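Ro sixty-related protein, RSR (Deinococcus radiodurans, PDB 2NVO) binds small RNAs that accumulate during recovery from ultraviolet irradiation and contributes to the ultraviolet resistance of the bacterium. Local coordinates at residues G93-K98 with F529-V534; D511-V516 with P523-A528; R46-G51 with L84-D89. All coordinates share one frame; numbering follows the deposited sequence.

Interaction 1: residues G93-K98 with F529-V534; sequences GQRAPK and FARGEV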
ATOM      1  N   GLY A  93      -6.758  -9.877   9.594  1.00 32.12           N
ATOM      2  CA  GLY A  93      -7.764  -9.032   8.961  1.00 33.89           C
ATOM      3  C   GLY A  93      -7.226  -8.299   7.742  1.00 31.70           C
ATOM      4  O   GLY A  93      -7.985  -7.840   6.891  1.00 29.95           O
ATOM      5  N   GLN A  94      -5.904  -8.183   7.680  1.00 32.23           N
ATOM      6  CA  GLN A  94      -5.204  -7.648   6.519  1.00 29.59           C
ATOM      7  C   GLN A  94      -5.599  -6.228   6.125  1.00 30.57           C
ATOM      8  O   GLN A  94      -5.569  -5.890   4.944  1.00 32.01           O
ATOM      9  CB  GLN A  94      -5.390  -8.577   5.320  1.00 33.02           C
ATOM     10  CG  GLN A  94      -5.183 -10.031   5.661  1.00 35.47           C
ATOM     11  CD  GLN A  94      -5.020 -10.903   4.436  1.00 38.84           C
ATOM     12  OE1 GLN A  94      -4.800 -10.406   3.331  1.00 45.11           O
ATOM     13  NE2 GLN A  94      -5.123 -12.216   4.625  1.00 41.80           N
ATOM     14  N   ARG A  95      -5.947  -5.395   7.100  1.00 31.18           N
ATOM     15  CA  ARG A  95      -6.294  -4.003   6.805  1.00 30.38           C
ATOM     16  C   ARG A  95      -5.112  -3.038   6.938  1.00 29.58           C
ATOM     17  O   ARG A  95      -5.194  -1.879   6.520  1.00 27.47           O
ATOM     18  CB  ARG A  95      -7.463  -3.518   7.667  1.00 29.29           C
ATOM     19  CG  ARG A  95      -8.787  -3.420   6.908  1.00 38.25           C
ATOM     20  CD  ARG A  95      -9.747  -4.552   7.266  1.00 37.61           C
ATOM     21  NE  ARG A  95     -10.168  -4.474   8.665  1.00 39.85           N
ATOM     22  CZ  ARG A  95     -11.097  -5.255   9.210  1.00 41.99           C
ATOM     23  NH1 ARG A  95     -11.711  -6.164   8.467  1.00 39.82           N
ATOM     24  NH2 ARG A  95     -11.418  -5.122  10.493  1.00 39.92           N
ATOM     25  N   ALA A  96      -4.013  -3.511   7.508  1.00 22.29           N
ATOM     26  CA  ALA A  96      -2.839  -2.660   7.665  1.00 23.20           C
ATOM     27  C   ALA A  96      -2.089  -2.521   6.345  1.00 21.89           C
ATOM     28  O   ALA A  96      -1.687  -3.520   5.753  1.00 25.28           O
ATOM     29  CB  ALA A  96      -1.917  -3.214   8.749  1.00 19.98           C
ATOM     30  N   PRO A  97      -1.912  -1.278   5.873  1.00 19.25           N
ATOM     31  CA  PRO A  97      -1.120  -1.027   4.664  1.00 22.27           C
ATOM     32  C   PRO A  97       0.281  -1.614   4.806  1.00 24.96           C
ATOM     33  O   PRO A  97       0.848  -2.122   3.834  1.00 24.58           O
ATOM     34  CB  PRO A  97      -1.028   0.500   4.616  1.00 22.73           C
ATOM     35  CG  PRO A  97      -2.197   0.970   5.367  1.00 21.00           C
ATOM     36  CD  PRO A  97      -2.525  -0.049   6.400  1.00 19.05           C
ATOM     37  N   LYS A  98       0.827  -1.540   6.013  1.00 19.70           N
ATOM     38  CA  LYS A  98       2.183  -2.008   6.266  1.00 21.74           C
ATOM     39  C   LYS A  98       2.244  -2.988   7.428  1.00 18.90           C
ATOM     40  O   LYS A  98       1.537  -2.839   8.418  1.00 18.12           O
ATOM     41  CB  LYS A  98       3.108  -0.828   6.551  1.00 20.98           C
ATOM     42  CG  LYS A  98       3.496  -0.033   5.322  1.00 26.01           C
ATOM     43  CD  LYS A  98       4.235   1.232   5.721  1.00 30.85           C
ATOM     44  CE  LYS A  98       5.350   1.546   4.735  1.00 38.68           C
ATOM     45  NZ  LYS A  98       5.873   2.936   4.890  1.00 43.45           N
ATOM     46  N   PHE A 529     -11.736   2.946   7.700  1.00 11.57           N
ATOM     47  CA  PHE A 529     -12.075   3.933   8.723  1.00 10.53           C
ATOM     48  C   PHE A 529     -13.573   4.257   8.715  1.00 10.62           C
ATOM     49  O   PHE A 529     -14.212   4.316   9.768  1.00 12.88           O
ATOM     50  CB  PHE A 529     -11.253   5.210   8.512  1.00 10.32           C
ATOM     51  CG  PHE A 529     -11.689   6.359   9.370  1.00 10.89           C
ATOM     52  CD1 PHE A 529     -12.469   7.367   8.843  1.00 10.01           C
ATOM     53  CD2 PHE A 529     -11.323   6.426  10.703  1.00 12.99           C
ATOM     54  CE1 PHE A 529     -12.872   8.435   9.617  1.00 10.07           C
ATOM     55  CE2 PHE A 529     -11.728   7.495  11.494  1.00 13.61           C
ATOM     56  CZ  PHE A 529     -12.516   8.498  10.948  1.00 10.33           C
ATOM     57  N   ALA A 530     -14.135   4.478   7.532  1.00 11.02           N
ATOM     58  CA  ALA A 530     -15.541   4.863   7.429  1.00 11.82           C
ATOM     59  C   ALA A 530     -16.453   3.746   7.938  1.00 14.52           C
ATOM     60  O   ALA A 530     -17.530   4.013   8.472  1.00 11.06           O
ATOM     61  CB  ALA A 530     -15.906   5.214   5.993  1.00 12.41           C
ATOM     62  N   ARG A 531     -16.013   2.503   7.750  1.00 15.89           N
ATOM     63  CA  ARG A 531     -16.764   1.337   8.213  1.00 17.36           C
ATOM     64  C   ARG A 531     -16.618   1.138   9.715  1.00 19.43           C
ATOM     65  O   ARG A 531     -17.209   0.219  10.275  1.00 20.16           O
ATOM     66  CB  ARG A 531     -16.293   0.067   7.499  1.00 19.49           C
ATOM     67  CG  ARG A 531     -16.642  -0.007   6.029  1.00 20.25           C
ATOM     68  CD  ARG A 531     -16.156  -1.324   5.389  1.00 22.18           C
ATOM     69  NE  ARG A 531     -14.748  -1.590   5.680  1.00 30.26           N
ATOM     70  CZ  ARG A 531     -13.904  -2.186   4.839  1.00 28.36           C
ATOM     71  NH1 ARG A 531     -14.323  -2.575   3.641  1.00 36.62           N
ATOM     72  NH2 ARG A 531     -12.638  -2.388   5.190  1.00 27.23           N
ATOM     73  N   GLY A 532     -15.821   1.984  10.364  1.00 17.21           N
ATOM     74  CA  GLY A 532     -15.589   1.880  11.794  1.00 15.21           C
ATOM     75  C   GLY A 532     -14.515   0.880  12.214  1.00 18.19           C
ATOM     76  O   GLY A 532     -14.445   0.516  13.383  1.00 18.89           O
ATOM     77  N   GLU A 533     -13.676   0.443  11.275  1.00 17.91           N
ATOM     78  CA  GLU A 533     -12.664  -0.585  11.547  1.00 20.45           C
ATOM     79  C   GLU A 533     -11.257  -0.052  11.899  1.00 21.32           C
ATOM     80  O   GLU A 533     -10.323  -0.833  12.070  1.00 22.34           O
ATOM     81  CB  GLU A 533     -12.551  -1.543  10.348  1.00 21.63           C
ATOM     82  CG  GLU A 533     -13.858  -2.200   9.938  1.00 24.00           C
ATOM     83  CD  GLU A 533     -13.839  -2.729   8.508  1.00 29.27           C
ATOM     84  OE1 GLU A 533     -14.849  -3.323   8.075  1.00 32.65           O
ATOM     85  OE2 GLU A 533     -12.824  -2.547   7.803  1.00 34.18           O
ATOM     86  N   VAL A 534     -11.084   1.259  11.995  1.00 18.27           N
ATOM     87  CA  VAL A 534      -9.744   1.796  12.258  1.00 20.39           C
ATOM     88  C   VAL A 534      -9.685   2.724  13.466  1.00 20.36           C
ATOM     89  O   VAL A 534     -10.522   3.617  13.605  1.00 28.08           O
ATOM     90  CB  VAL A 534      -9.183   2.538  11.034  1.00 20.05           C
ATOM     91  CG1 VAL A 534      -7.766   3.015  11.312  1.00 22.02           C
ATOM     92  CG2 VAL A 534      -9.209   1.634   9.812  1.00 17.55           C
TER
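Arg95 lays one face of its guanidinium over the carboxylate of Glu533 in a stacked salt bridge at the junction where the VWFA-like domain closes the TROVE horseshoe into a ring, joining the loop after helix 80-93 to the C-terminal tail. The two flat groups are 23° apart, while the side chains that carry them run at about a right angle. Arg95 NE lies 3.4 Å from Glu533 OE2, but that oxygen sits well out of the guanidinium plane and toward its rim. No N-H points at it, and the attraction is one of charge alone. Glu533 also supports the group with its aliphatic part, CG lying 3.8 Å from Arg95 NH2. Bends at chi2 and chi3 turn the Arg95 guanidinium so that a face, and not an N-H edge, meets Glu533.

Gly532, between Arg531 and Glu533, has positive phi and ends helix 522-530 in a Schellman motif. The guanidinium planes of Arg95 and Arg531 differ by 59°, and the shared carboxylate between them probably offsets their like charges. Within the tail, Arg531 NH2 makes a charged, bent hydrogen bond to the syn side of Glu533 OE2, tilted from both group planes, at 2.6 Å and an N-H...O angle of only 132°.

Interaction 2: residues D511-V516 with P523-A528; sequences DMLDVV and PNVMTA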
ATOM      1  N   ASP A 511     -13.746   9.756  15.792  1.00 13.67           N
ATOM      2  CA  ASP A 511     -14.579   9.988  14.616  1.00 14.56           C
ATOM      3  C   ASP A 511     -13.877  10.814  13.525  1.00 13.16           C
ATOM      4  O   ASP A 511     -14.527  11.304  12.622  1.00 10.26           O
ATOM      5  CB  ASP A 511     -15.929  10.632  15.008  1.00 11.72           C
ATOM      6  CG  ASP A 511     -15.765  11.933  15.817  1.00 17.65           C
ATOM      7  OD1 ASP A 511     -14.623  12.380  16.057  1.00 15.92           O
ATOM      8  OD2 ASP A 511     -16.793  12.522  16.220  1.00 17.36           O
ATOM      9  N   MET A 512     -12.555  10.945  13.612  1.00 10.18           N
ATOM     10  CA  MET A 512     -11.823  11.819  12.697  1.00 10.86           C
ATOM     11  C   MET A 512     -10.543  11.174  12.188  1.00  9.55           C
ATOM     12  O   MET A 512      -9.824  10.517  12.940  1.00  9.98           O
ATOM     13  CB  MET A 512     -11.451  13.136  13.392  1.00 10.04           C
ATOM     14  CG  MET A 512     -12.639  13.865  13.964  1.00 11.50           C
ATOM     15  SD  MET A 512     -12.185  15.365  14.861  1.00 11.67           S
ATOM     16  CE  MET A 512     -12.091  16.568  13.536  1.00 10.18           C
ATOM     17  N   LEU A 513     -10.245  11.407  10.916  1.00  8.77           N
ATOM     18  CA  LEU A 513      -9.028  10.873  10.304  1.00  7.84           C
ATOM     19  C   LEU A 513      -8.429  11.923   9.376  1.00  6.46           C
ATOM     20  O   LEU A 513      -9.142  12.482   8.550  1.00  6.54           O
ATOM     21  CB  LEU A 513      -9.358   9.631   9.475  1.00  7.81           C
ATOM     22  CG  LEU A 513      -8.162   9.040   8.715  1.00  5.82           C
ATOM     23  CD1 LEU A 513      -7.209   8.437   9.704  1.00  8.91           C
ATOM     24  CD2 LEU A 513      -8.617   7.989   7.684  1.00  8.69           C
ATOM     25  N   ASP A 514      -7.135  12.181   9.519  1.00  7.62           N
ATOM     26  CA  ASP A 514      -6.394  13.030   8.587  1.00  8.56           C
ATOM     27  C   ASP A 514      -5.541  12.115   7.715  1.00  8.96           C
ATOM     28  O   ASP A 514      -4.819  11.251   8.225  1.00  8.05           O
ATOM     29  CB  ASP A 514      -5.455  13.980   9.343  1.00  9.07           C
ATOM     30  CG  ASP A 514      -6.184  15.101  10.056  1.00 11.77           C
ATOM     31  OD1 ASP A 514      -7.386  15.326   9.789  1.00 13.97           O
ATOM     32  OD2 ASP A 514      -5.546  15.782  10.879  1.00 14.09           O
ATOM     33  N   VAL A 515      -5.628  12.303   6.405  1.00  7.11           N
ATOM     34  CA  VAL A 515      -4.784  11.594   5.459  1.00  6.53           C
ATOM     35  C   VAL A 515      -3.839  12.624   4.878  1.00  6.92           C
ATOM     36  O   VAL A 515      -4.261  13.557   4.181  1.00  6.21           O
ATOM     37  CB  VAL A 515      -5.599  10.998   4.320  1.00  5.36           C
ATOM     38  CG1 VAL A 515      -4.677  10.289   3.294  1.00  6.16           C
ATOM     39  CG2 VAL A 515      -6.685  10.048   4.878  1.00  5.83           C
ATOM     40  N   VAL A 516      -2.560  12.454   5.175  1.00  7.42           N
ATOM     41  CA  VAL A 516      -1.544  13.414   4.773  1.00  9.10           C
ATOM     42  C   VAL A 516      -0.823  12.839   3.556  1.00  8.49           C
ATOM     43  O   VAL A 516      -0.120  11.839   3.655  1.00 10.70           O
ATOM     44  CB  VAL A 516      -0.538  13.650   5.917  1.00 10.19           C
ATOM     45  CG1 VAL A 516       0.483  14.733   5.528  1.00  9.90           C
ATOM     46  CG2 VAL A 516      -1.278  14.053   7.183  1.00  9.88           C
ATOM     47  N   PRO A 523      -7.013   4.759  -0.168  1.00  9.49           N
ATOM     48  CA  PRO A 523      -8.452   4.504  -0.333  1.00 11.86           C
ATOM     49  C   PRO A 523      -8.981   3.392   0.553  1.00 12.17           C
ATOM     50  O   PRO A 523     -10.049   3.543   1.146  1.00 10.77           O
ATOM     51  CB  PRO A 523      -8.561   4.102  -1.803  1.00 11.35           C
ATOM     52  CG  PRO A 523      -7.458   4.888  -2.447  1.00 11.81           C
ATOM     53  CD  PRO A 523      -6.324   4.799  -1.473  1.00  9.69           C
ATOM     54  N   ASN A 524      -8.240   2.298   0.661  1.00 12.54           N
ATOM     55  CA  ASN A 524      -8.668   1.196   1.520  1.00 15.44           C
ATOM     56  C   ASN A 524      -8.667   1.570   3.010  1.00 12.89           C
ATOM     57  O   ASN A 524      -9.529   1.144   3.785  1.00 10.88           O
ATOM     58  CB  ASN A 524      -7.808  -0.039   1.243  1.00 16.58           C
ATOM     59  CG  ASN A 524      -8.157  -0.698  -0.086  1.00 19.28           C
ATOM     60  OD1 ASN A 524      -7.424  -1.554  -0.585  1.00 25.61           O
ATOM     61  ND2 ASN A 524      -9.281  -0.307  -0.656  1.00 18.33           N
ATOM     62  N   VAL A 525      -7.700   2.375   3.406  1.00 12.27           N
ATOM     63  CA  VAL A 525      -7.659   2.867   4.781  1.00 10.65           C
ATOM     64  C   VAL A 525      -8.878   3.756   5.045  1.00 10.56           C
ATOM     65  O   VAL A 525      -9.504   3.666   6.101  1.00 10.30           O
ATOM     66  CB  VAL A 525      -6.339   3.594   5.082  1.00 12.44           C
ATOM     67  CG1 VAL A 525      -6.427   4.429   6.379  1.00 10.78           C
ATOM     68  CG2 VAL A 525      -5.201   2.591   5.166  1.00 12.88           C
ATOM     69  N   MET A 526      -9.232   4.597   4.074  1.00 10.31           N
ATOM     70  CA  MET A 526     -10.339   5.524   4.270  1.00  9.26           C
ATOM     71  C   MET A 526     -11.632   4.745   4.378  1.00  9.80           C
ATOM     72  O   MET A 526     -12.490   5.054   5.195  1.00  7.59           O
ATOM     73  CB  MET A 526     -10.421   6.541   3.128  1.00  6.01           C
ATOM     74  CG  MET A 526      -9.320   7.611   3.196  1.00  7.85           C
ATOM     75  SD  MET A 526      -9.123   8.540   1.665  1.00 12.07           S
ATOM     76  CE  MET A 526     -10.647   9.385   1.596  1.00  6.78           C
ATOM     77  N   THR A 527     -11.759   3.727   3.538  1.00 11.20           N
ATOM     78  CA  THR A 527     -12.942   2.879   3.556  1.00 11.49           C
ATOM     79  C   THR A 527     -13.015   2.117   4.876  1.00 12.69           C
ATOM     80  O   THR A 527     -14.072   2.028   5.485  1.00 13.75           O
ATOM     81  CB  THR A 527     -12.912   1.883   2.386  1.00  9.54           C
ATOM     82  OG1 THR A 527     -12.963   2.610   1.153  1.00 15.17           O
ATOM     83  CG2 THR A 527     -14.103   0.927   2.461  1.00 17.03           C
ATOM     84  N   ALA A 528     -11.891   1.560   5.310  1.00 11.87           N
ATOM     85  CA  ALA A 528     -11.875   0.813   6.569  1.00 12.61           C
ATOM     86  C   ALA A 528     -12.265   1.725   7.717  1.00 14.77           C
ATOM     87  O   ALA A 528     -13.023   1.340   8.605  1.00 13.97           O
ATOM     88  CB  ALA A 528     -10.502   0.205   6.817  1.00 13.76           C
TER
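Strand 512-517 and helix 522-530 come closest in these segments at Leu513 and Met526, whose CA atoms are 8.2 Å apart, a spacing bridged by side chains with no hydrogen bond between the two backbones. This is helix-on-sheet packing in the VWFA-like domain, whose central sheet is largely parallel and takes in strand 56-59, from the N-terminal part of the chain, at its edge beside 512-517. Strand 512-517 is covered by the helix that follows it after a short connection. The alternation of the strand selects the residues involved: Leu513 and Val515 direct their CB atoms toward the helix, whereas Asp514 belongs to the other side of the sheet, where its OD2 accepts hydrogen bonds from the backbone N atoms of Ile504 and Ala505.

Val515 brings the CG2 branch to Met526, meeting CG at 4.0 Å. That methyl stands anti to the carbonyl carbon of Val515, beside its backbone N. The two side chains cross at about a right angle, and the touching part of Met526 is its CG methylene, before the sulfur. Farther out the methionine chain bends at chi3 (66°), and the side chain also packs on Ile493 and Val495 of the adjacent strand 491-496. Val525 reaches instead to Leu513 and, outside the pair of segments, to Phe57 of the edge strand 56-59. The helix thus spans three neighbouring strands through Val525 and Met526. All four touching residues are buried, and the contact between Leu513 and Val525 is the looser one, with CD2 of the leucine 4.4 Å from CG1 of the valine.

Interaction 3: residues R46-G51 with L84-D89; sequences RFLVLG and LRVTLD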
ATOM      1  N   ARG A  46      -5.725   0.970  15.993  1.00 17.35           N
ATOM      2  CA  ARG A  46      -5.463   2.165  15.199  1.00 20.15           C
ATOM      3  C   ARG A  46      -3.972   2.337  14.946  1.00 17.57           C
ATOM      4  O   ARG A  46      -3.555   2.663  13.847  1.00 16.39           O
ATOM      5  CB  ARG A  46      -6.032   3.421  15.849  1.00 19.55           C
ATOM      6  CG  ARG A  46      -5.855   4.664  14.972  1.00 19.45           C
ATOM      7  CD  ARG A  46      -6.705   5.832  15.461  1.00 24.22           C
ATOM      8  NE  ARG A  46      -8.121   5.593  15.210  1.00 26.01           N
ATOM      9  CZ  ARG A  46      -9.071   6.520  15.303  1.00 25.31           C
ATOM     10  NH1 ARG A  46      -8.755   7.761  15.649  1.00 25.78           N
ATOM     11  NH2 ARG A  46     -10.340   6.201  15.047  1.00 26.08           N
ATOM     12  N   PHE A  47      -3.171   2.118  15.980  1.00 17.23           N
ATOM     13  CA  PHE A  47      -1.731   2.207  15.837  1.00 18.31           C
ATOM     14  C   PHE A  47      -1.208   1.155  14.854  1.00 15.35           C
ATOM     15  O   PHE A  47      -0.301   1.418  14.060  1.00 16.72           O
ATOM     16  CB  PHE A  47      -1.056   2.058  17.201  1.00 16.85           C
ATOM     17  CG  PHE A  47       0.430   1.928  17.124  1.00 17.59           C
ATOM     18  CD1 PHE A  47       1.242   3.053  17.167  1.00 19.96           C
ATOM     19  CD2 PHE A  47       1.021   0.681  17.009  1.00 17.63           C
ATOM     20  CE1 PHE A  47       2.627   2.932  17.084  1.00 19.58           C
ATOM     21  CE2 PHE A  47       2.401   0.558  16.925  1.00 17.24           C
ATOM     22  CZ  PHE A  47       3.196   1.683  16.970  1.00 18.10           C
ATOM     23  N   LEU A  48      -1.774  -0.040  14.915  1.00 12.46           N
ATOM     24  CA  LEU A  48      -1.373  -1.128  14.024  1.00 14.04           C
ATOM     25  C   LEU A  48      -1.685  -0.863  12.553  1.00 14.83           C
ATOM     26  O   LEU A  48      -0.926  -1.254  11.676  1.00 13.75           O
ATOM     27  CB  LEU A  48      -2.039  -2.430  14.453  1.00 16.51           C
ATOM     28  CG  LEU A  48      -1.518  -3.006  15.765  1.00 17.99           C
ATOM     29  CD1 LEU A  48      -2.408  -4.146  16.234  1.00 19.87           C
ATOM     30  CD2 LEU A  48      -0.081  -3.481  15.568  1.00 17.76           C
ATOM     31  N   VAL A  49      -2.800  -0.197  12.282  1.00 15.52           N
ATOM     32  CA  VAL A  49      -3.180   0.090  10.900  1.00 15.64           C
ATOM     33  C   VAL A  49      -2.494   1.330  10.347  1.00 15.88           C
ATOM     34  O   VAL A  49      -1.950   1.307   9.250  1.00 17.62           O
ATOM     35  CB  VAL A  49      -4.709   0.276  10.749  1.00 20.62           C
ATOM     36  CG1 VAL A  49      -5.053   0.822   9.353  1.00 17.62           C
ATOM     37  CG2 VAL A  49      -5.424  -1.025  11.014  1.00 19.93           C
ATOM     38  N   LEU A  50      -2.546   2.421  11.100  1.00 15.69           N
ATOM     39  CA  LEU A  50      -2.018   3.692  10.623  1.00 17.20           C
ATOM     40  C   LEU A  50      -0.515   3.797  10.825  1.00 16.81           C
ATOM     41  O   LEU A  50       0.161   4.466  10.064  1.00 17.67           O
ATOM     42  CB  LEU A  50      -2.705   4.860  11.331  1.00 17.41           C
ATOM     43  CG  LEU A  50      -4.219   4.932  11.142  1.00 16.15           C
ATOM     44  CD1 LEU A  50      -4.786   6.178  11.808  1.00 16.71           C
ATOM     45  CD2 LEU A  50      -4.556   4.896   9.672  1.00 16.04           C
ATOM     46  N   GLY A  51       0.001   3.143  11.860  1.00 16.33           N
ATOM     47  CA  GLY A  51       1.416   3.210  12.167  1.00 17.95           C
ATOM     48  C   GLY A  51       1.691   4.452  12.981  1.00 20.47           C
ATOM     49  O   GLY A  51       2.826   4.907  13.083  1.00 22.14           O
ATOM     50  N   LEU A  84      -1.194  -8.964  22.077  1.00 32.04           N
ATOM     51  CA  LEU A  84      -0.907 -10.033  21.131  1.00 28.34           C
ATOM     52  C   LEU A  84      -2.155 -10.470  20.362  1.00 31.27           C
ATOM     53  O   LEU A  84      -2.088 -10.738  19.163  1.00 27.28           O
ATOM     54  CB  LEU A  84      -0.333 -11.232  21.876  1.00 31.63           C
ATOM     55  CG  LEU A  84       0.819 -12.029  21.262  1.00 31.29           C
ATOM     56  CD1 LEU A  84       0.741 -13.482  21.722  1.00 31.45           C
ATOM     57  CD2 LEU A  84       0.829 -11.954  19.750  1.00 27.60           C
ATOM     58  N   ARG A  85      -3.286 -10.572  21.055  1.00 30.84           N
ATOM     59  CA  ARG A  85      -4.524 -10.979  20.398  1.00 32.55           C
ATOM     60  C   ARG A  85      -4.966  -9.921  19.386  1.00 29.26           C
ATOM     61  O   ARG A  85      -5.350 -10.247  18.264  1.00 29.94           O
ATOM     62  CB  ARG A  85      -5.631 -11.244  21.427  1.00 35.42           C
ATOM     63  CG  ARG A  85      -7.048 -11.136  20.867  1.00 38.39           C
ATOM     64  CD  ARG A  85      -8.101 -11.525  21.907  1.00 39.40           C
ATOM     65  NE  ARG A  85      -7.802 -10.982  23.231  1.00 38.45           N
ATOM     66  CZ  ARG A  85      -8.296  -9.842  23.705  1.00 41.11           C
ATOM     67  NH1 ARG A  85      -9.126  -9.115  22.965  1.00 44.90           N
ATOM     68  NH2 ARG A  85      -7.960  -9.428  24.922  1.00 41.96           N
ATOM     69  N   VAL A  86      -4.902  -8.658  19.797  1.00 29.69           N
ATOM     70  CA  VAL A  86      -5.202  -7.530  18.921  1.00 28.65           C
ATOM     71  C   VAL A  86      -4.300  -7.571  17.680  1.00 29.18           C
ATOM     72  O   VAL A  86      -4.762  -7.417  16.549  1.00 30.06           O
ATOM     73  CB  VAL A  86      -5.030  -6.185  19.674  1.00 31.10           C
ATOM     74  CG1 VAL A  86      -5.274  -5.004  18.747  1.00 30.33           C
ATOM     75  CG2 VAL A  86      -5.962  -6.120  20.877  1.00 33.06           C
ATOM     76  N   THR A  87      -3.013  -7.811  17.899  1.00 26.26           N
ATOM     77  CA  THR A  87      -2.043  -7.845  16.810  1.00 25.29           C
ATOM     78  C   THR A  87      -2.318  -8.961  15.813  1.00 26.59           C
ATOM     79  O   THR A  87      -2.235  -8.747  14.607  1.00 24.61           O
ATOM     80  CB  THR A  87      -0.592  -7.920  17.342  1.00 19.00           C
ATOM     81  OG1 THR A  87      -0.304  -6.724  18.052  1.00 21.45           O
ATOM     82  CG2 THR A  87       0.410  -8.060  16.212  1.00 22.33           C
ATOM     83  N   LEU A  88      -2.666 -10.148  16.299  1.00 27.71           N
ATOM     84  CA  LEU A  88      -2.976 -11.239  15.383  1.00 27.80           C
ATOM     85  C   LEU A  88      -4.264 -10.976  14.600  1.00 28.19           C
ATOM     86  O   LEU A  88      -4.334 -11.259  13.403  1.00 28.13           O
ATOM     87  CB  LEU A  88      -3.032 -12.582  16.120  1.00 32.43           C
ATOM     88  CG  LEU A  88      -1.684 -13.304  16.248  1.00 29.87           C
ATOM     89  CD1 LEU A  88      -0.615 -12.369  16.783  1.00 30.28           C
ATOM     90  CD2 LEU A  88      -1.818 -14.530  17.142  1.00 33.65           C
ATOM     91  N   ASP A  89      -5.268 -10.425  15.280  1.00 30.28           N
ATOM     92  CA  ASP A  89      -6.523 -10.029  14.643  1.00 32.71           C
ATOM     93  C   ASP A  89      -6.284  -9.073  13.470  1.00 30.46           C
ATOM     94  O   ASP A  89      -6.900  -9.198  12.412  1.00 27.54           O
ATOM     95  CB  ASP A  89      -7.464  -9.360  15.656  1.00 33.70           C
ATOM     96  CG  ASP A  89      -8.147 -10.363  16.595  1.00 40.41           C
ATOM     97  OD1 ASP A  89      -8.924  -9.919  17.469  1.00 40.94           O
ATOM     98  OD2 ASP A  89      -7.906 -11.584  16.470  1.00 37.09           O
TER
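A small, buried, largely apolar helix-to-helix contact joins helix 40-50, near the N-terminal end of the modelled chain, to helix 80-93. The contact rests on a single leucine: Leu48 points its CB at the other helix and enters the surface formed by Val86 and Thr87, while no hydrogen bond runs between the segments. The nearest CA atoms, those of Leu48 and Thr87, are 7.3 Å apart, close enough for a side-chain methyl to reach the facing backbone. Leu48 CD1 does this, lying 3.8 Å from Thr87 CA and 3.9 Å from Val86 CG1.

The setting is the horseshoe-shaped TROVE domain, built of HEAT-like helical repeats; the two helices are separated in sequence by strand 56-59 and helix 70-78. Helix 100-112 adds a third surface, since Val105 touches both Leu48 and Thr87. Val86 also packs against Glu41, Leu44 and Thr45, earlier in helix 40-50.

The side chains of Leu48 and Thr87 cross at about a right angle, the leucine methyls lying against OG1 in van der Waals contact. A chi1 of -65° keeps Thr87 OG1 close to its own backbone N and turned back along the helix, where it hydrogen-bonds Ala83 O; toward Leu48 it serves for packing alone, at 3.8 Å from CD1 and 4.1 Å from CD2.

Interactions 2 and 3 are buried and apolar, one inside the VWFA-like domain and one inside the TROVE domain, whereas interaction 1 is a charged surface contact between the two. Interactions 1 and 2 share helix 522-530: its side packs on the sheet in interaction 2, and the tail beyond it meets the 93-98 loop in interaction 1. Helix 40-50 ties all three together. Its Arg46 NH2 hydrogen-bonds Val534 O at 3.0 Å, its Val49 O packs on Pro97 CD, and its Leu50 touches both Val525 and Leu513. Interaction 3 thus involves a helix that also lies against the VWFA-like domain, and the junction mixes apolar packing with a charged contact at its surface.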